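SusD superfamily protein (PDB 3OTN) probably binds carbohydrates or other nutrients at the bacterial outer membrane. Local coordinates at residues A[126-140]-A[151-164]. Sequence-based numbering, arbitrary orientation.
With EDO (1,2-ethanediol), chain R.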
loop_
_atom_site.group_PDB
_atom_site.type_symbol
_atom_site.label_atom_id
_atom_site.label_comp_id
_atom_site.label_asym_id
_atom_site.label_seq_id
_atom_site.Cartn_x
_atom_site.Cartn_y
_atom_site.Cartn_z
ATOM N N TYR A 126 5.247 -10.526 -5.782
ATOM C CA TYR A 126 4.724 -10.699 -7.121
ATOM C C TYR A 126 3.428 -9.933 -7.354
ATOM O O TYR A 126 3.224 -9.401 -8.437
ATOM C CB TYR A 126 4.509 -12.177 -7.472
ATOM C CG TYR A 126 5.722 -12.806 -8.087
ATOM C CD1 TYR A 126 6.173 -12.402 -9.358
ATOM C CD2 TYR A 126 6.428 -13.787 -7.419
ATOM C CE1 TYR A 126 7.289 -12.992 -9.936
ATOM C CE2 TYR A 126 7.532 -14.398 -7.986
ATOM C CZ TYR A 126 7.992 -13.983 -9.224
ATOM O OH TYR A 126 9.124 -14.581 -9.760
ATOM N N PHE A 127 2.573 -9.857 -6.335
ATOM C CA PHE A 127 1.313 -9.114 -6.449
ATOM C C PHE A 127 1.580 -7.635 -6.657
ATOM O O PHE A 127 0.855 -7.009 -7.413
ATOM C CB PHE A 127 0.433 -9.370 -5.200
ATOM C CG PHE A 127 -0.960 -8.810 -5.277
ATOM C CD1 PHE A 127 -1.765 -9.023 -6.388
ATOM C CD2 PHE A 127 -1.496 -8.141 -4.193
ATOM C CE1 PHE A 127 -3.077 -8.539 -6.412
ATOM C CE2 PHE A 127 -2.801 -7.666 -4.196
ATOM C CZ PHE A 127 -3.586 -7.840 -5.316
ATOM N N TYR A 128 2.599 -7.069 -5.996
ATOM C CA TYR A 128 2.990 -5.677 -6.268
ATOM C C TYR A 128 3.564 -5.572 -7.697
ATOM O O TYR A 128 3.117 -4.733 -8.483
ATOM C CB TYR A 128 3.977 -5.128 -5.245
ATOM C CG TYR A 128 3.292 -4.648 -4.018
ATOM C CD1 TYR A 128 2.771 -5.555 -3.088
ATOM C CD2 TYR A 128 3.036 -3.288 -3.827
ATOM C CE1 TYR A 128 2.078 -5.107 -1.944
ATOM C CE2 TYR A 128 2.369 -2.837 -2.699
ATOM C CZ TYR A 128 1.893 -3.730 -1.761
ATOM O OH TYR A 128 1.246 -3.248 -0.646
ATOM N N LEU A 129 4.488 -6.473 -8.045
ATOM C CA LEU A 129 5.083 -6.455 -9.393
ATOM C C LEU A 129 4.056 -6.501 -10.530
ATOM O O LEU A 129 4.119 -5.679 -11.484
ATOM C CB LEU A 129 6.091 -7.575 -9.572
ATOM C CG LEU A 129 7.421 -7.410 -8.868
ATOM C CD1 LEU A 129 8.143 -8.772 -8.994
ATOM C CD2 LEU A 129 8.256 -6.297 -9.531
ATOM N N VAL A 130 3.094 -7.405 -10.447
ATOM C CA VAL A 130 2.132 -7.547 -11.557
ATOM C C VAL A 130 1.203 -6.361 -11.666
ATOM O O VAL A 130 0.831 -5.990 -12.781
ATOM C CB VAL A 130 1.279 -8.887 -11.551
ATOM C CG1 VAL A 130 2.177 -10.118 -11.786
ATOM C CG2 VAL A 130 0.452 -9.022 -10.288
ATOM N N ARG A 131 0.838 -5.754 -10.535
ATOM C CA ARG A 131 -0.068 -4.586 -10.538
ATOM C C ARG A 131 0.602 -3.321 -11.071
ATOM O O ARG A 131 -0.043 -2.538 -11.749
ATOM C CB ARG A 131 -0.627 -4.326 -9.141
ATOM C CG ARG A 131 -1.687 -5.365 -8.748
ATOM C CD ARG A 131 -2.317 -5.057 -7.422
ATOM N NE ARG A 131 -1.345 -5.141 -6.342
ATOM C CZ ARG A 131 -1.575 -4.739 -5.102
ATOM N NH1 ARG A 131 -2.757 -4.229 -4.756
ATOM N NH2 ARG A 131 -0.613 -4.864 -4.201
ATOM N N ILE A 132 1.889 -3.175 -10.774
ATOM C CA ILE A 132 2.692 -2.016 -11.162
ATOM C C ILE A 132 3.134 -2.108 -12.612
ATOM O O ILE A 132 2.983 -1.135 -13.350
ATOM C CB ILE A 132 3.943 -1.846 -10.212
ATOM C CG1 ILE A 132 3.464 -1.504 -8.803
ATOM C CG2 ILE A 132 4.918 -0.731 -10.717
ATOM C CD1 ILE A 132 4.563 -1.554 -7.695
ATOM N N PHE A 133 3.680 -3.273 -13.001
ATOM C CA PHE A 133 4.350 -3.458 -14.281
ATOM C C PHE A 133 3.677 -4.370 -15.260
ATOM O O PHE A 133 4.122 -4.436 -16.407
ATOM C CB PHE A 133 5.764 -4.045 -14.036
ATOM C CG PHE A 133 6.642 -3.175 -13.171
ATOM C CD1 PHE A 133 7.224 -2.023 -13.690
ATOM C CD2 PHE A 133 6.936 -3.541 -11.871
ATOM C CE1 PHE A 133 8.040 -1.220 -12.917
ATOM C CE2 PHE A 133 7.758 -2.750 -11.080
ATOM C CZ PHE A 133 8.314 -1.590 -11.599
ATOM N N GLY A 134 2.667 -5.133 -14.830
ATOM C CA GLY A 134 1.965 -6.029 -15.734
ATOM C C GLY A 134 2.724 -7.336 -15.853
ATOM O O GLY A 134 3.068 -7.929 -14.842
ATOM N N ASP A 135 2.959 -7.798 -17.076
ATOM C CA ASP A 135 3.712 -9.027 -17.303
ATOM C C ASP A 135 5.114 -8.875 -16.688
ATOM O O ASP A 135 5.735 -7.858 -16.874
ATOM C CB ASP A 135 3.864 -9.288 -18.810
ATOM C CG ASP A 135 2.555 -9.668 -19.508
ATOM O OD1 ASP A 135 1.485 -9.708 -18.886
ATOM O OD2 ASP A 135 2.614 -9.912 -20.731
ATOM N N VAL A 136 5.577 -9.880 -15.974
ATOM C CA VAL A 136 6.912 -9.875 -15.350
ATOM C C VAL A 136 7.489 -11.273 -15.389
ATOM O O VAL A 136 6.725 -12.255 -15.574
ATOM C CB VAL A 136 6.868 -9.363 -13.909
ATOM C CG1 VAL A 136 6.430 -7.906 -13.887
ATOM C CG2 VAL A 136 5.961 -10.243 -13.029
ATOM N N PRO A 137 8.832 -11.395 -15.276
ATOM C CA PRO A 137 9.442 -12.731 -15.241
ATOM C C PRO A 137 8.903 -13.639 -14.144
ATOM O O PRO A 137 8.726 -13.216 -13.019
ATOM C CB PRO A 137 10.926 -12.427 -15.016
ATOM C CG PRO A 137 11.114 -11.092 -15.662
ATOM C CD PRO A 137 9.870 -10.348 -15.387
ATOM N N LYS A 138 8.647 -14.878 -14.526
ATOM C CA LYS A 138 8.087 -15.909 -13.690
ATOM C C LYS A 138 9.241 -16.756 -13.145
ATOM O O LYS A 138 9.701 -17.664 -13.815
ATOM C CB LYS A 138 7.144 -16.754 -14.542
ATOM C CG LYS A 138 6.414 -17.876 -13.806
ATOM C CD LYS A 138 5.303 -18.468 -14.685
ATOM C CE LYS A 138 5.819 -19.248 -15.819
ATOM N NZ LYS A 138 4.698 -19.911 -16.567
ATOM N N ILE A 139 9.679 -16.445 -11.919
ATOM C CA ILE A 139 10.866 -17.020 -11.295
ATOM C C ILE A 139 10.528 -17.586 -9.922
ATOM O O ILE A 139 10.188 -16.839 -8.995
ATOM C CB ILE A 139 11.984 -15.957 -11.136
ATOM C CG1 ILE A 139 12.387 -15.377 -12.488
ATOM C CG2 ILE A 139 13.232 -16.562 -10.479
ATOM C CD1 ILE A 139 13.277 -14.154 -12.377
ATOM N N THR A 140 10.581 -18.905 -9.819
ATOM C CA THR A 140 10.385 -19.612 -8.563
ATOM C C THR A 140 11.546 -20.547 -8.255
ATOM O O THR A 140 11.457 -21.321 -7.302
ATOM C CB THR A 140 9.077 -20.472 -8.600
ATOM O OG1 THR A 140 9.142 -21.381 -9.691
ATOM C CG2 THR A 140 7.854 -19.592 -8.768
ATOM N N VAL A 151 15.913 -13.808 -18.786
ATOM C CA VAL A 151 14.498 -14.233 -18.724
ATOM C C VAL A 151 13.592 -13.302 -19.540
ATOM O O VAL A 151 14.003 -12.209 -19.907
ATOM C CB VAL A 151 14.015 -14.255 -17.261
ATOM C CG1 VAL A 151 14.803 -15.317 -16.466
ATOM C CG2 VAL A 151 14.209 -12.866 -16.581
ATOM N N SER A 152 12.366 -13.753 -19.803
ATOM C CA SER A 152 11.346 -12.978 -20.476
ATOM C C SER A 152 10.211 -12.722 -19.513
ATOM O O SER A 152 10.060 -13.425 -18.519
ATOM C CB SER A 152 10.832 -13.761 -21.673
ATOM O OG SER A 152 11.922 -14.015 -22.541
ATOM N N ARG A 153 9.414 -11.713 -19.819
ATOM C CA ARG A 153 8.248 -11.383 -19.020
ATOM C C ARG A 153 7.160 -12.411 -19.338
ATOM O O ARG A 153 6.917 -12.701 -20.494
ATOM C CB ARG A 153 7.747 -9.970 -19.346
ATOM C CG ARG A 153 8.809 -8.884 -19.157
ATOM C CD ARG A 153 8.359 -7.587 -19.806
ATOM N NE ARG A 153 7.180 -7.077 -19.155
ATOM C CZ ARG A 153 6.284 -6.231 -19.667
ATOM N NH1 ARG A 153 6.348 -5.776 -20.907
ATOM N NH2 ARG A 153 5.261 -5.870 -18.911
ATOM N N ALA A 154 6.481 -12.927 -18.313
ATOM C CA ALA A 154 5.435 -13.928 -18.498
ATOM C C ALA A 154 4.077 -13.218 -18.336
ATOM O O ALA A 154 3.993 -12.160 -17.664
ATOM C CB ALA A 154 5.601 -15.050 -17.464
ATOM N N PRO A 155 3.004 -13.801 -18.893
ATOM C CA PRO A 155 1.699 -13.123 -18.741
ATOM C C PRO A 155 1.281 -12.922 -17.291
ATOM O O PRO A 155 1.533 -13.792 -16.464
ATOM C CB PRO A 155 0.727 -14.068 -19.446
ATOM C CG PRO A 155 1.564 -14.758 -20.496
ATOM C CD PRO A 155 2.936 -14.917 -19.869
ATOM N N VAL A 156 0.635 -11.797 -16.997
ATOM C CA VAL A 156 0.074 -11.552 -15.681
ATOM C C VAL A 156 -0.728 -12.765 -15.188
ATOM O O VAL A 156 -0.506 -13.251 -14.072
ATOM C CB VAL A 156 -0.826 -10.256 -15.644
ATOM C CG1 VAL A 156 -1.638 -10.181 -14.340
ATOM C CG2 VAL A 156 0.015 -8.992 -15.780
ATOM N N LYS A 157 -1.621 -13.295 -16.020
ATOM C CA LYS A 157 -2.456 -14.437 -15.607
ATOM C C LYS A 157 -1.652 -15.641 -15.100
ATOM O O LYS A 157 -2.027 -16.260 -14.095
ATOM C CB LYS A 157 -3.425 -14.867 -16.720
ATOM C CG LYS A 157 -4.536 -15.810 -16.201
ATOM C CD LYS A 157 -5.607 -16.055 -17.285
ATOM C CE LYS A 157 -6.845 -16.809 -16.730
ATOM N NZ LYS A 157 -6.472 -18.138 -16.213
ATOM N N GLU A 158 -0.531 -15.930 -15.750
ATOM C CA GLU A 158 0.356 -16.994 -15.298
ATOM C C GLU A 158 0.988 -16.713 -13.923
ATOM O O GLU A 158 1.134 -17.632 -13.117
ATOM C CB GLU A 158 1.453 -17.306 -16.343
ATOM C CG GLU A 158 0.970 -17.903 -17.693
ATOM C CD GLU A 158 2.133 -18.164 -18.680
ATOM O OE1 GLU A 158 3.299 -18.195 -18.230
ATOM O OE2 GLU A 158 1.892 -18.344 -19.899
ATOM N N ILE A 159 1.370 -15.467 -13.660
ATOM C CA ILE A 159 1.969 -15.111 -12.380
ATOM C C ILE A 159 0.924 -15.354 -11.276
ATOM O O ILE A 159 1.225 -15.974 -10.258
ATOM C CB ILE A 159 2.449 -13.638 -12.313
ATOM C CG1 ILE A 159 3.517 -13.300 -13.376
ATOM C CG2 ILE A 159 2.920 -13.292 -10.911
ATOM C CD1 ILE A 159 4.717 -14.271 -13.435
ATOM N N TYR A 160 -0.301 -14.893 -11.495
ATOM C CA TYR A 160 -1.379 -15.172 -10.557
ATOM C C TYR A 160 -1.675 -16.688 -10.409
ATOM O O TYR A 160 -1.717 -17.202 -9.292
ATOM C CB TYR A 160 -2.675 -14.468 -10.953
ATOM C CG TYR A 160 -2.865 -13.020 -10.567
ATOM C CD1 TYR A 160 -3.497 -12.663 -9.379
ATOM C CD2 TYR A 160 -2.531 -12.003 -11.444
ATOM C CE1 TYR A 160 -3.729 -11.295 -9.049
ATOM C CE2 TYR A 160 -2.735 -10.670 -11.122
ATOM C CZ TYR A 160 -3.341 -10.319 -9.936
ATOM O OH TYR A 160 -3.572 -9.003 -9.683
ATOM N N ASP A 161 -1.870 -17.381 -11.523
ATOM C CA ASP A 161 -2.327 -18.780 -11.464
ATOM C C ASP A 161 -1.247 -19.765 -10.996
ATOM O O ASP A 161 -1.575 -20.799 -10.423
ATOM C CB ASP A 161 -2.813 -19.266 -12.838
ATOM C CG ASP A 161 -4.076 -18.576 -13.314
ATOM O OD1 ASP A 161 -4.755 -17.905 -12.527
ATOM O OD2 ASP A 161 -4.375 -18.734 -14.504
ATOM N N GLU A 162 0.012 -19.481 -11.309
ATOM C CA GLU A 162 1.120 -20.383 -10.992
ATOM C C GLU A 162 1.896 -20.024 -9.748
ATOM O O GLU A 162 2.480 -20.912 -9.112
ATOM C CB GLU A 162 2.080 -20.502 -12.199
ATOM C CG GLU A 162 1.431 -21.134 -13.431
ATOM C CD GLU A 162 2.297 -21.139 -14.691
ATOM O OE1 GLU A 162 3.529 -21.347 -14.583
ATOM O OE2 GLU A 162 1.727 -20.958 -15.799
ATOM N N ILE A 163 1.932 -18.749 -9.384
ATOM C CA ILE A 163 2.715 -18.330 -8.228
ATOM C C ILE A 163 1.842 -17.785 -7.113
ATOM O O ILE A 163 1.745 -18.379 -6.050
ATOM C CB ILE A 163 3.806 -17.288 -8.569
ATOM C CG1 ILE A 163 4.688 -17.812 -9.710
ATOM C CG2 ILE A 163 4.677 -17.001 -7.280
ATOM C CD1 ILE A 163 5.871 -16.871 -10.056
ATOM N N ILE A 164 1.204 -16.651 -7.356
ATOM C CA ILE A 164 0.531 -15.916 -6.300
ATOM C C ILE A 164 -0.556 -16.759 -5.617
ATOM O O ILE A 164 -0.536 -16.924 -4.405
ATOM C CB ILE A 164 -0.049 -14.598 -6.819
ATOM C CG1 ILE A 164 1.054 -13.678 -7.368
ATOM C CG2 ILE A 164 -0.846 -13.874 -5.738
ATOM C CD1 ILE A 164 0.510 -12.404 -8.056
HETATM C C1 EDO R . 11.845 -22.567 -4.437
HETATM O O1 EDO R . 13.129 -23.045 -4.811
HETATM C C2 EDO R . 10.774 -23.413 -5.109
HETATM O O2 EDO R . 9.587 -22.638 -5.311
HETATM O O HOH W 1 4.670 -11.224 -21.814
HETATM O O HOH W 2 9.405 -15.821 -17.208
#
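Val130 is the knob that locks helix 126-133 onto helix 156-164, entering a hole made by Val156, Ile159, Tyr160 and Ile164. Its two methyls part company there: Val130 CG1 presses on Ile159 CG2, at 3.4 Å a tight fit, while CG2 leans on the Tyr160 ring at CE2. One turn back, Tyr126 offers a face of its ring to Ile163, whose CD1 stands 3.9 Å from the centroid in a CH-pi contact, and its OH donates to Ile139 O, fixing the ring's rim to the loop that follows the helix. Phe127, its CG anti to the backbone N (chi1 -172°), swings across so that its CE1 edge meets Tyr160 OH at 3.3 Å.

Beyond the helix end the exit chain is gripped by polar groups. Arg153 bends at chi3 (64°) to approach side-on, and NE and NH2 both donate to the single carbonyl oxygen Asp135 O, NH2 in the carbonyl plane on a lone pair and NE from above that plane; NH2 also bonds Asn479 and NH1 bonds Thr477. A leucine at Arg153 would probably leave Asp135 O without either donor and untie this turn from Asn479 and Thr477. Asp135 OD1 in turn takes the Val156 N-H at 2.9 Å, tethering the first turn of the second helix, and Val136 and Ala154 form a single antiparallel bridge. On the outer side Lys138 NZ joins two carboxylates, Glu158 OE1 at 2.8 Å and Glu162 OE1 at 2.7 Å, while its CB lies against Ile159 CD1.

The axes of helix 126-133 and helix 156-164 come within 10.4 Å of each other and run at 166°: two antiparallel helices, consecutive in the chain and joined by a long loop, in the helical part of the SusD fold, whose family belongs to the TPR clan.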